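Long-range contacts in mandelate racemase/muconate lactonizing enzyme family protein (PDB 2QDE), which is a barium-bound member of the mandelate racemase/muconate lactonizing enzyme family, built on the enolase-superfamily plan of a capping domain and a TIM-like barrel: residues A[139-144]-A[164-169]; A[148-153]-A[180-185]; A[191-196]-A[216-221]; A[208-213]-A[236-241]. All coordinates share one frame; numbering follows the deposited sequence.

How the contacts relate
Contacts 1 and 3 belong to the barrel wall: each joins neighbouring parallel strands of one sheet, and they meet where strand 164-167 runs beside strand 192-195. Both combine backbone hydrogen bonds with an apolar outer face and an inner one that carries the charged groups, and the barium ion sits at contact 3 with Lys-165 of contact 1 close by. Contact 2 lies one layer further out, where segments 148-153 and 180-185 of two helices pack without a hydrogen bond. Contact 4, farthest from the chain centre, couples helix 202-212, which links the strands of contact 3, to a loop through side-chain-to-backbone bonds at a subunit boundary. Contacts 1 and 2 share the first beta-alpha-beta unit.

Contact 1. Residues A[139-144]-A[164-169]; sequences LVLGAG and VKLKAG
Val-140 lies alongside the aliphatic chain of Lys-165, both pointing the same way, with CG2 of Val-140 3.5 Å from CD of Lys-165. Its other branch, CG1, anti to the backbone N (chi1 -174°), meets CE of Lys-167, whose extended chain crosses it at about a right angle. Lys-165 is itself stretched out from CB to NZ, and this carries the ammonium past the valine to Asp-195 and Glu-221, beside the barium site. On the other face of the sheet CD1 of Leu-141 wedges between two neighbours, 3.6 Å from CG1 of Val-164 and equally close to CD2 of Leu-166; Val-149 and Ala-153 of helix 146-159 cover this leucine. The backbones join in parallel. Lys-165 N gives a nearly straight bond of 3.0 Å to Leu-139 O, arriving from above the carbonyl plane, and Lys-165 O takes Leu-141 N at 2.9 Å almost along its C=O axis. Beyond that point the segments diverge, and a water spans the opening, donating to Leu-141 O and accepting from Lys-167 N. Two parallel strands linked through helix 146-159, with apolar residues toward the helices and a lysine toward the metal, are the beta-alpha-beta unit of an enolase-superfamily barrel.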
loop_
_atom_site.group_PDB
_atom_site.type_symbol
_atom_site.label_atom_id
_atom_site.label_comp_id
_atom_site.label_asym_id
_atom_site.label_seq_id
_atom_site.Cartn_x
_atom_site.Cartn_y
_atom_site.Cartn_z
ATOM N N LEU A 139 -2.997 -34.328 20.270
ATOM C CA LEU A 139 -4.119 -35.111 19.752
ATOM C C LEU A 139 -5.465 -34.404 19.773
ATOM O O LEU A 139 -5.748 -33.619 20.682
ATOM C CB LEU A 139 -4.234 -36.410 20.551
ATOM C CG LEU A 139 -4.479 -37.707 19.786
ATOM C CD1 LEU A 139 -3.257 -38.034 18.929
ATOM C CD2 LEU A 139 -4.750 -38.831 20.787
ATOM N N VAL A 140 -6.291 -34.691 18.768
ATOM C CA VAL A 140 -7.633 -34.116 18.663
ATOM C C VAL A 140 -8.590 -35.039 19.418
ATOM O O VAL A 140 -8.502 -36.255 19.280
ATOM C CB VAL A 140 -8.120 -34.058 17.195
ATOM C CG1 VAL A 140 -9.452 -33.319 17.121
ATOM C CG2 VAL A 140 -7.094 -33.372 16.328
ATOM N N LEU A 141 -9.512 -34.477 20.192
ATOM C CA LEU A 141 -10.445 -35.308 20.951
ATOM C C LEU A 141 -11.772 -35.545 20.225
ATOM O O LEU A 141 -12.173 -34.768 19.357
ATOM C CB LEU A 141 -10.718 -34.679 22.322
ATOM C CG LEU A 141 -9.495 -34.310 23.167
ATOM C CD1 LEU A 141 -9.965 -33.801 24.526
ATOM C CD2 LEU A 141 -8.582 -35.515 23.343
ATOM N N GLY A 142 -12.448 -36.630 20.595
ATOM C CA GLY A 142 -13.720 -36.955 19.977
ATOM C C GLY A 142 -14.874 -36.192 20.595
ATOM O O GLY A 142 -14.796 -35.748 21.744
ATOM N N ALA A 143 -15.952 -36.037 19.834
ATOM C CA ALA A 143 -17.125 -35.318 20.317
ATOM C C ALA A 143 -17.810 -36.083 21.448
ATOM O O ALA A 143 -17.639 -37.299 21.592
ATOM C CB ALA A 143 -18.110 -35.089 19.173
ATOM N N GLY A 144 -18.587 -35.354 22.243
ATOM C CA GLY A 144 -19.301 -35.947 23.361
ATOM C C GLY A 144 -19.652 -34.850 24.340
ATOM O O GLY A 144 -19.261 -33.696 24.135
ATOM N N VAL A 164 -3.662 -30.580 23.334
ATOM C CA VAL A 164 -5.005 -31.108 23.179
ATOM C C VAL A 164 -5.810 -30.186 22.271
ATOM O O VAL A 164 -5.965 -29.004 22.562
ATOM C CB VAL A 164 -5.702 -31.219 24.554
ATOM C CG1 VAL A 164 -7.168 -31.567 24.373
ATOM C CG2 VAL A 164 -5.003 -32.276 25.403
ATOM N N LYS A 165 -6.329 -30.740 21.181
ATOM C CA LYS A 165 -7.112 -29.977 20.216
ATOM C C LYS A 165 -8.584 -30.404 20.233
ATOM O O LYS A 165 -8.875 -31.599 20.256
ATOM C CB LYS A 165 -6.518 -30.186 18.820
ATOM C CG LYS A 165 -7.360 -29.650 17.675
ATOM C CD LYS A 165 -6.639 -29.860 16.349
ATOM C CE LYS A 165 -7.576 -29.719 15.176
ATOM N NZ LYS A 165 -6.850 -29.838 13.892
ATOM N N LEU A 166 -9.496 -29.429 20.224
ATOM C CA LEU A 166 -10.933 -29.702 20.235
ATOM C C LEU A 166 -11.593 -29.218 18.944
ATOM O O LEU A 166 -11.124 -28.270 18.313
ATOM C CB LEU A 166 -11.615 -28.989 21.424
ATOM C CG LEU A 166 -10.937 -29.104 22.795
ATOM C CD1 LEU A 166 -11.605 -28.165 23.781
ATOM C CD2 LEU A 166 -10.989 -30.549 23.299
ATOM N N LYS A 167 -12.669 -29.879 18.536
ATOM C CA LYS A 167 -13.399 -29.445 17.349
ATOM C C LYS A 167 -14.614 -28.655 17.812
ATOM O O LYS A 167 -15.404 -29.148 18.621
ATOM C CB LYS A 167 -13.833 -30.654 16.519
ATOM C CG LYS A 167 -12.654 -31.432 15.976
ATOM C CD LYS A 167 -13.044 -32.488 14.959
ATOM C CE LYS A 167 -11.794 -33.138 14.379
ATOM N NZ LYS A 167 -12.125 -34.302 13.502
ATOM N N ALA A 168 -14.778 -27.447 17.293
ATOM C CA ALA A 168 -15.875 -26.580 17.718
ATOM C C ALA A 168 -17.009 -26.497 16.714
ATOM O O ALA A 168 -16.993 -25.615 15.841
ATOM C CB ALA A 168 -15.313 -25.195 17.984
ATOM N N GLY A 169 -17.981 -27.405 16.855
ATOM C CA GLY A 169 -19.115 -27.430 15.954
ATOM C C GLY A 169 -20.166 -26.358 16.203
ATOM O O GLY A 169 -20.717 -25.782 15.250
HETATM O O HOH W 1 -13.219 -32.430 19.660
#

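Contact 2. Residues A[148-153]-A[180-185]; sequences AVAEEA and AEVRRA
Glu-181 OE1 is gripped by two N-H groups of one side chain, NE and NH2 of Arg-184, in weak bonds of 3.3 Å from NE and 3.4 Å from NH2. OE1 lies in the guanidinium plane at its edge, and NH2 also reaches OE2 weakly, so Arg-184, one helical turn further on, spreads its weak bonds over both carboxylate oxygens. The glutamate chain goes out with CG anti to the backbone N, then bends at chi2 (70°), which lays its CG and carboxylate against the neighbouring helix. There Ala-150 CB rests 3.5 Å from Glu-181 CG and also touches OE2. The same methyl meets Ala-185 CB at 4.0 Å, so it sits between residues one turn apart. Val-182 spreads its two branches along helix 146-159: CG2 reaches CG1 of Val-149, the two side chains crossing obliquely, and CG1 reaches CB of Ala-153 at 4.1 Å. The small alanines let the axes come within 8.5 Å, at a crossing angle of -34°. On the barrel side, Leu-166 of strand 164-167 touches both Val-149 and Val-182. No hydrogen bond passes between the two segments, so they meet chiefly through methyl and methylene groups, while the charged pair stays within helix 172-186 and probably helps fix the bent glutamate.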
loop_
_atom_site.group_PDB
_atom_site.type_symbol
_atom_site.label_atom_id
_atom_site.label_comp_id
_atom_site.label_asym_id
_atom_site.label_seq_id
_atom_site.Cartn_x
_atom_site.Cartn_y
_atom_site.Cartn_z
ATOM N N ALA A 148 -17.384 -35.709 29.256
ATOM C CA ALA A 148 -16.705 -36.861 28.670
ATOM C C ALA A 148 -15.444 -36.418 27.929
ATOM O O ALA A 148 -14.378 -37.034 28.055
ATOM C CB ALA A 148 -17.637 -37.584 27.713
ATOM N N VAL A 149 -15.569 -35.343 27.157
ATOM C CA VAL A 149 -14.439 -34.824 26.395
ATOM C C VAL A 149 -13.283 -34.492 27.334
ATOM O O VAL A 149 -12.115 -34.708 27.003
ATOM C CB VAL A 149 -14.842 -33.554 25.601
ATOM C CG1 VAL A 149 -13.649 -33.015 24.834
ATOM C CG2 VAL A 149 -15.987 -33.880 24.647
ATOM N N ALA A 150 -13.614 -33.978 28.514
ATOM C CA ALA A 150 -12.604 -33.617 29.495
ATOM C C ALA A 150 -11.910 -34.855 30.058
ATOM O O ALA A 150 -10.721 -34.809 30.390
ATOM C CB ALA A 150 -13.232 -32.820 30.614
ATOM N N GLU A 151 -12.646 -35.960 30.175
ATOM C CA GLU A 151 -12.053 -37.197 30.691
ATOM C C GLU A 151 -11.066 -37.766 29.669
ATOM O O GLU A 151 -10.025 -38.316 30.041
ATOM C CB GLU A 151 -13.138 -38.237 31.003
ATOM C CG GLU A 151 -14.242 -37.711 31.912
ATOM C CD GLU A 151 -15.161 -38.806 32.433
ATOM O OE1 GLU A 151 -15.636 -39.636 31.611
ATOM O OE2 GLU A 151 -15.419 -38.834 33.665
ATOM N N GLU A 152 -11.385 -37.639 28.384
ATOM C CA GLU A 152 -10.474 -38.131 27.354
ATOM C C GLU A 152 -9.243 -37.228 27.321
ATOM O O GLU A 152 -8.137 -37.679 27.020
ATOM C CB GLU A 152 -11.149 -38.142 25.976
ATOM C CG GLU A 152 -10.209 -38.566 24.843
ATOM C CD GLU A 152 -10.911 -38.753 23.507
ATOM O OE1 GLU A 152 -12.063 -38.286 23.354
ATOM O OE2 GLU A 152 -10.296 -39.364 22.602
ATOM N N ALA A 153 -9.440 -35.953 27.640
ATOM C CA ALA A 153 -8.345 -34.989 27.662
ATOM C C ALA A 153 -7.304 -35.412 28.700
ATOM O O ALA A 153 -6.107 -35.440 28.420
ATOM C CB ALA A 153 -8.875 -33.597 27.988
ATOM N N ALA A 180 -14.895 -24.611 28.455
ATOM C CA ALA A 180 -14.938 -24.295 29.877
ATOM C C ALA A 180 -14.579 -25.525 30.704
ATOM O O ALA A 180 -13.687 -25.474 31.553
ATOM C CB ALA A 180 -16.328 -23.792 30.262
ATOM N N GLU A 181 -15.278 -26.629 30.445
ATOM C CA GLU A 181 -15.046 -27.881 31.163
ATOM C C GLU A 181 -13.643 -28.457 30.952
ATOM O O GLU A 181 -12.935 -28.761 31.917
ATOM C CB GLU A 181 -16.101 -28.917 30.755
ATOM C CG GLU A 181 -15.735 -30.357 31.120
ATOM C CD GLU A 181 -15.764 -30.629 32.620
ATOM O OE1 GLU A 181 -15.866 -29.660 33.410
ATOM O OE2 GLU A 181 -15.677 -31.820 33.006
ATOM N N VAL A 182 -13.238 -28.611 29.696
ATOM C CA VAL A 182 -11.917 -29.156 29.408
ATOM C C VAL A 182 -10.805 -28.341 30.080
ATOM O O VAL A 182 -9.883 -28.914 30.674
ATOM C CB VAL A 182 -11.659 -29.217 27.888
ATOM C CG1 VAL A 182 -10.281 -29.801 27.615
ATOM C CG2 VAL A 182 -12.732 -30.065 27.219
ATOM N N ARG A 183 -10.893 -27.014 29.999
ATOM C CA ARG A 183 -9.890 -26.138 30.609
ATOM C C ARG A 183 -9.773 -26.343 32.117
ATOM O O ARG A 183 -8.666 -26.378 32.660
ATOM C CB ARG A 183 -10.233 -24.666 30.349
ATOM C CG ARG A 183 -9.308 -23.657 31.043
ATOM C CD ARG A 183 -8.243 -23.119 30.098
ATOM N NE ARG A 183 -7.051 -23.949 30.077
ATOM C CZ ARG A 183 -6.098 -23.888 29.149
ATOM N NH1 ARG A 183 -6.182 -23.029 28.138
ATOM N NH2 ARG A 183 -5.050 -24.693 29.239
ATOM N N ARG A 184 -10.917 -26.456 32.790
ATOM C CA ARG A 184 -10.941 -26.642 34.239
ATOM C C ARG A 184 -10.244 -27.935 34.630
ATOM O O ARG A 184 -9.554 -28.001 35.646
ATOM C CB ARG A 184 -12.384 -26.680 34.758
ATOM C CG ARG A 184 -12.483 -26.880 36.274
ATOM C CD ARG A 184 -13.840 -27.445 36.690
ATOM N NE ARG A 184 -14.110 -28.737 36.054
ATOM C CZ ARG A 184 -13.456 -29.869 36.318
ATOM N NH1 ARG A 184 -12.482 -29.893 37.223
ATOM N NH2 ARG A 184 -13.766 -30.986 35.664
ATOM N N ALA A 185 -10.427 -28.959 33.807
ATOM C CA ALA A 185 -9.837 -30.263 34.055
ATOM C C ALA A 185 -8.328 -30.307 33.842
ATOM O O ALA A 185 -7.588 -30.746 34.724
ATOM C CB ALA A 185 -10.518 -31.310 33.174
#

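Contact 3. Residues A[191-196]-A[216-221]; sequences DLFIDI and NLSKIE. With BA (barium ion), chain I.
From CB, Lys-219 turns CG into the crowded position between N and the carbonyl carbon (chi1 47°), which lays its chain beside Phe-193. CG meets CB of Phe-193 at 3.5 Å, and further out CE stands over the centre of the ring, 3.6 Å from its centroid, as a CH-pi contact. A bend at chi4 (-67°) then turns NZ off-centre, still close enough for a cation-pi interaction with the ring. The ammonium also donates to Ser-218 OG and to a water that in turn donates to Asp-191 OD2; its ion pair with Asp-191 OD1 is long. Ser-218 OG in turn donates a hydrogen bond to Asp-191 OD1 at 2.8 Å, from above the carboxylate plane.

On the sheet face of Ile-194 and Ile-220, Ile-194 CG1 lies 3.6 Å from Ile-220 CD1, the two side chains running side by side, and CD1 of Ile-194 meets CD1 of Leu-217. The strands are parallel: Glu-221 N bonds to Ile-194 O at 2.8 Å and Ile-196 N to Glu-221 O, both almost along the C=O axis. On the face of Asp-195 and Glu-221 the two carboxylates stack, planes 28° apart. Asp-195 binds barium through both oxygens, OD2 the nearer at 2.7 Å, and Glu-221 through OE2 at 2.8 Å. The metal and Lys-165 probably offset the repulsion between these acids. Asn-197 and Asp-246 complete the protein ligands, an arrangement characteristic of the enolase-superfamily metal site, with acidic ligands at the C-terminal ends of successive barrel strands.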
loop_
_atom_site.group_PDB
_atom_site.type_symbol
_atom_site.label_atom_id
_atom_site.label_comp_id
_atom_site.label_asym_id
_atom_site.label_seq_id
_atom_site.Cartn_x
_atom_site.Cartn_y
_atom_site.Cartn_z
ATOM N N ASP A 191 -1.378 -26.911 26.857
ATOM C CA ASP A 191 -1.554 -26.314 25.531
ATOM C C ASP A 191 -2.902 -26.805 24.990
ATOM O O ASP A 191 -3.035 -27.956 24.584
ATOM C CB ASP A 191 -0.414 -26.767 24.603
ATOM C CG ASP A 191 -0.536 -26.213 23.179
ATOM O OD1 ASP A 191 -1.596 -25.658 22.820
ATOM O OD2 ASP A 191 0.438 -26.350 22.406
ATOM N N LEU A 192 -3.900 -25.929 25.000
ATOM C CA LEU A 192 -5.237 -26.278 24.537
ATOM C C LEU A 192 -5.728 -25.309 23.460
ATOM O O LEU A 192 -5.608 -24.094 23.620
ATOM C CB LEU A 192 -6.205 -26.248 25.724
ATOM C CG LEU A 192 -7.690 -26.469 25.438
ATOM C CD1 LEU A 192 -7.914 -27.912 24.997
ATOM C CD2 LEU A 192 -8.508 -26.150 26.689
ATOM N N PHE A 193 -6.259 -25.838 22.359
ATOM C CA PHE A 193 -6.791 -24.976 21.308
ATOM C C PHE A 193 -7.957 -25.625 20.577
ATOM O O PHE A 193 -8.250 -26.799 20.795
ATOM C CB PHE A 193 -5.686 -24.528 20.328
ATOM C CG PHE A 193 -5.057 -25.637 19.528
ATOM C CD1 PHE A 193 -5.498 -25.917 18.234
ATOM C CD2 PHE A 193 -3.966 -26.350 20.036
ATOM C CE1 PHE A 193 -4.856 -26.892 17.447
ATOM C CE2 PHE A 193 -3.315 -27.325 19.264
ATOM C CZ PHE A 193 -3.759 -27.595 17.965
ATOM N N ILE A 194 -8.635 -24.857 19.729
ATOM C CA ILE A 194 -9.789 -25.376 19.000
ATOM C C ILE A 194 -9.682 -25.201 17.487
ATOM O O ILE A 194 -8.979 -24.316 16.999
ATOM C CB ILE A 194 -11.088 -24.697 19.476
ATOM C CG1 ILE A 194 -10.990 -23.180 19.273
ATOM C CG2 ILE A 194 -11.334 -25.023 20.943
ATOM C CD1 ILE A 194 -12.271 -22.435 19.600
ATOM N N ASP A 195 -10.397 -26.054 16.760
ATOM C CA ASP A 195 -10.404 -26.051 15.297
ATOM C C ASP A 195 -11.836 -25.795 14.821
ATOM O O ASP A 195 -12.753 -26.514 15.205
ATOM C CB ASP A 195 -9.915 -27.408 14.799
ATOM C CG ASP A 195 -9.659 -27.436 13.306
ATOM O OD1 ASP A 195 -10.059 -26.488 12.600
ATOM O OD2 ASP A 195 -9.063 -28.430 12.835
ATOM N N ILE A 196 -12.016 -24.772 13.989
ATOM C CA ILE A 196 -13.338 -24.395 13.488
ATOM C C ILE A 196 -13.617 -24.903 12.075
ATOM O O ILE A 196 -14.765 -24.927 11.634
ATOM C CB ILE A 196 -13.504 -22.856 13.479
ATOM C CG1 ILE A 196 -12.877 -22.255 14.742
ATOM C CG2 ILE A 196 -14.975 -22.489 13.422
ATOM C CD1 ILE A 196 -13.475 -22.774 16.042
ATOM N N ASN A 216 -7.972 -18.719 27.742
ATOM C CA ASN A 216 -6.589 -18.697 27.260
ATOM C C ASN A 216 -6.176 -19.793 26.291
ATOM O O ASN A 216 -5.161 -20.454 26.492
ATOM C CB ASN A 216 -5.623 -18.707 28.446
ATOM C CG ASN A 216 -5.766 -17.485 29.311
ATOM O OD1 ASN A 216 -6.832 -17.237 29.880
ATOM N ND2 ASN A 216 -4.694 -16.703 29.419
ATOM N N LEU A 217 -6.949 -19.981 25.232
ATOM C CA LEU A 217 -6.613 -20.988 24.234
ATOM C C LEU A 217 -5.307 -20.561 23.551
ATOM O O LEU A 217 -5.088 -19.371 23.303
ATOM C CB LEU A 217 -7.744 -21.088 23.209
ATOM C CG LEU A 217 -9.118 -21.464 23.782
ATOM C CD1 LEU A 217 -10.205 -21.267 22.731
ATOM C CD2 LEU A 217 -9.088 -22.909 24.267
ATOM N N SER A 218 -4.439 -21.520 23.249
ATOM C CA SER A 218 -3.178 -21.188 22.598
ATOM C C SER A 218 -3.401 -20.633 21.192
ATOM O O SER A 218 -2.565 -19.893 20.673
ATOM C CB SER A 218 -2.256 -22.411 22.533
ATOM O OG SER A 218 -2.779 -23.406 21.672
ATOM N N LYS A 219 -4.532 -20.980 20.582
ATOM C CA LYS A 219 -4.839 -20.510 19.234
ATOM C C LYS A 219 -6.217 -20.955 18.756
ATOM O O LYS A 219 -6.854 -21.810 19.377
ATOM C CB LYS A 219 -3.779 -21.032 18.253
ATOM C CG LYS A 219 -3.470 -22.527 18.423
ATOM C CD LYS A 219 -2.358 -22.984 17.490
ATOM C CE LYS A 219 -1.754 -24.310 17.928
ATOM N NZ LYS A 219 -1.016 -24.182 19.206
ATOM N N ILE A 220 -6.671 -20.350 17.659
ATOM C CA ILE A 220 -7.943 -20.697 17.029
ATOM C C ILE A 220 -7.596 -21.150 15.612
ATOM O O ILE A 220 -7.079 -20.365 14.819
ATOM C CB ILE A 220 -8.904 -19.491 16.909
ATOM C CG1 ILE A 220 -9.138 -18.847 18.280
ATOM C CG2 ILE A 220 -10.226 -19.959 16.315
ATOM C CD1 ILE A 220 -9.724 -19.779 19.295
ATOM N N GLU A 221 -7.866 -22.411 15.294
ATOM C CA GLU A 221 -7.557 -22.929 13.967
ATOM C C GLU A 221 -8.651 -22.668 12.930
ATOM O O GLU A 221 -9.801 -23.092 13.094
ATOM C CB GLU A 221 -7.281 -24.431 14.039
ATOM C CG GLU A 221 -6.798 -25.040 12.719
ATOM C CD GLU A 221 -6.568 -26.542 12.818
ATOM O OE1 GLU A 221 -6.244 -27.016 13.931
ATOM O OE2 GLU A 221 -6.692 -27.240 11.777
HETATM BA BA BA I . -8.832 -27.973 10.150
HETATM O O HOH W 2 0.428 -26.704 19.498
#

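Contact 4. Residues A[208-213]-A[236-241]; sequences TIRALE and RGKVAT
Chi1 of -73° sets Arg-210 CG anti to the carbonyl carbon, and the chain then runs extended to NE, so the guanidinium reaches beyond the helix to the 236-241 loop. Glu-213 starts the same way (chi1 -63°) and is also extended, which brings its carboxylate to the same loop. Lys-238 O receives two N-H groups of the arginine at the guanidinium edge: NH2 on a lone pair at 3.0 Å, and NE weakly at 3.3 Å. Two residues on, Ala-240 N gives a straight but weak bond of 3.3 Å to Glu-213 OE2. Between these polar ends Ile-209 presses CG2 against CG1 of Val-239 at 3.8 Å, the side chains crossing at about a right angle. A water donates to Ile-209 O and is hydrogen-bonded to Thr-241 OG1. The bent Lys-238 chain runs alongside the arginine, but their charged ends have other partners: Arg-210 NH1 bonds to Ala-240 O, and Lys-238 NZ to Val-239 O, of a second subunit. The like charges are close but do not touch, and the outside bonds probably ease their repulsion. The whole is a helix-to-loop join on the outside of the barrel, in the loop that leads from helix 229-236 into strand 243-245, at an interface between subunits of the assembly.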
loop_
_atom_site.group_PDB
_atom_site.type_symbol
_atom_site.label_atom_id
_atom_site.label_comp_id
_atom_site.label_asym_id
_atom_site.label_seq_id
_atom_site.Cartn_x
_atom_site.Cartn_y
_atom_site.Cartn_z
ATOM N N THR A 208 -17.481 -15.224 19.276
ATOM C CA THR A 208 -17.093 -16.457 19.934
ATOM C C THR A 208 -15.674 -16.409 20.463
ATOM O O THR A 208 -15.427 -16.794 21.601
ATOM C CB THR A 208 -17.245 -17.652 18.989
ATOM O OG1 THR A 208 -18.584 -17.680 18.488
ATOM C CG2 THR A 208 -16.967 -18.960 19.725
ATOM N N ILE A 209 -14.741 -15.931 19.646
ATOM C CA ILE A 209 -13.356 -15.859 20.085
ATOM C C ILE A 209 -13.240 -14.977 21.320
ATOM O O ILE A 209 -12.537 -15.318 22.268
ATOM C CB ILE A 209 -12.439 -15.330 18.964
ATOM C CG1 ILE A 209 -12.465 -16.313 17.788
ATOM C CG2 ILE A 209 -11.017 -15.169 19.480
ATOM C CD1 ILE A 209 -11.683 -15.869 16.586
ATOM N N ARG A 210 -13.935 -13.846 21.316
ATOM C CA ARG A 210 -13.891 -12.955 22.470
ATOM C C ARG A 210 -14.523 -13.638 23.676
ATOM O O ARG A 210 -14.060 -13.477 24.808
ATOM C CB ARG A 210 -14.600 -11.632 22.154
ATOM C CG ARG A 210 -13.783 -10.752 21.200
ATOM C CD ARG A 210 -14.425 -9.400 20.943
ATOM N NE ARG A 210 -13.476 -8.501 20.289
ATOM C CZ ARG A 210 -13.755 -7.256 19.919
ATOM N NH1 ARG A 210 -14.959 -6.752 20.136
ATOM N NH2 ARG A 210 -12.826 -6.517 19.330
ATOM N N ALA A 211 -15.561 -14.429 23.426
ATOM C CA ALA A 211 -16.239 -15.144 24.496
ATOM C C ALA A 211 -15.333 -16.230 25.076
ATOM O O ALA A 211 -15.530 -16.674 26.203
ATOM C CB ALA A 211 -17.529 -15.766 23.972
ATOM N N LEU A 212 -14.334 -16.645 24.306
ATOM C CA LEU A 212 -13.423 -17.694 24.746
ATOM C C LEU A 212 -12.085 -17.196 25.289
ATOM O O LEU A 212 -11.304 -17.986 25.819
ATOM C CB LEU A 212 -13.152 -18.668 23.596
ATOM C CG LEU A 212 -14.351 -19.444 23.033
ATOM C CD1 LEU A 212 -13.891 -20.331 21.880
ATOM C CD2 LEU A 212 -14.978 -20.287 24.139
ATOM N N GLU A 213 -11.815 -15.901 25.163
ATOM C CA GLU A 213 -10.544 -15.358 25.629
ATOM C C GLU A 213 -10.217 -15.651 27.091
ATOM O O GLU A 213 -9.050 -15.811 27.438
ATOM C CB GLU A 213 -10.476 -13.843 25.355
ATOM C CG GLU A 213 -10.522 -13.514 23.854
ATOM C CD GLU A 213 -10.351 -12.035 23.530
ATOM O OE1 GLU A 213 -10.935 -11.191 24.245
ATOM O OE2 GLU A 213 -9.641 -11.719 22.543
ATOM N N ARG A 236 -7.566 -10.885 13.166
ATOM C CA ARG A 236 -6.347 -10.767 13.953
ATOM C C ARG A 236 -6.222 -9.357 14.534
ATOM O O ARG A 236 -5.525 -9.148 15.526
ATOM C CB ARG A 236 -5.117 -11.085 13.094
ATOM C CG ARG A 236 -5.064 -12.524 12.603
ATOM C CD ARG A 236 -3.720 -12.894 11.964
ATOM N NE ARG A 236 -2.618 -12.662 12.889
ATOM C CZ ARG A 236 -1.872 -11.566 12.897
ATOM N NH1 ARG A 236 -2.099 -10.606 12.012
ATOM N NH2 ARG A 236 -0.935 -11.413 13.822
ATOM N N GLY A 237 -6.908 -8.399 13.915
ATOM C CA GLY A 237 -6.856 -7.029 14.390
ATOM C C GLY A 237 -7.898 -6.719 15.454
ATOM O O GLY A 237 -7.909 -5.621 16.014
ATOM N N LYS A 238 -8.781 -7.674 15.735
ATOM C CA LYS A 238 -9.823 -7.466 16.732
ATOM C C LYS A 238 -9.735 -8.439 17.912
ATOM O O LYS A 238 -10.434 -8.257 18.910
ATOM C CB LYS A 238 -11.217 -7.590 16.101
ATOM C CG LYS A 238 -11.496 -6.674 14.906
ATOM C CD LYS A 238 -11.170 -5.206 15.182
ATOM C CE LYS A 238 -12.025 -4.600 16.274
ATOM N NZ LYS A 238 -11.765 -3.122 16.381
ATOM N N VAL A 239 -8.901 -9.473 17.799
ATOM C CA VAL A 239 -8.766 -10.444 18.883
ATOM C C VAL A 239 -7.313 -10.681 19.269
ATOM O O VAL A 239 -6.405 -10.527 18.454
ATOM C CB VAL A 239 -9.394 -11.819 18.520
ATOM C CG1 VAL A 239 -10.858 -11.641 18.167
ATOM C CG2 VAL A 239 -8.632 -12.465 17.372
ATOM N N ALA A 240 -7.103 -11.087 20.516
ATOM C CA ALA A 240 -5.759 -11.336 21.013
ATOM C C ALA A 240 -5.275 -12.739 20.681
ATOM O O ALA A 240 -4.104 -12.946 20.362
ATOM C CB ALA A 240 -5.723 -11.125 22.522
ATOM N N THR A 241 -6.189 -13.701 20.762
ATOM C CA THR A 241 -5.877 -15.104 20.511
ATOM C C THR A 241 -5.253 -15.341 19.142
ATOM O O THR A 241 -5.770 -14.884 18.125
ATOM C CB THR A 241 -7.146 -15.967 20.638
ATOM O OG1 THR A 241 -7.855 -15.592 21.824
ATOM C CG2 THR A 241 -6.778 -17.447 20.713
HETATM O O HOH W 3 -10.291 -17.175 22.300
#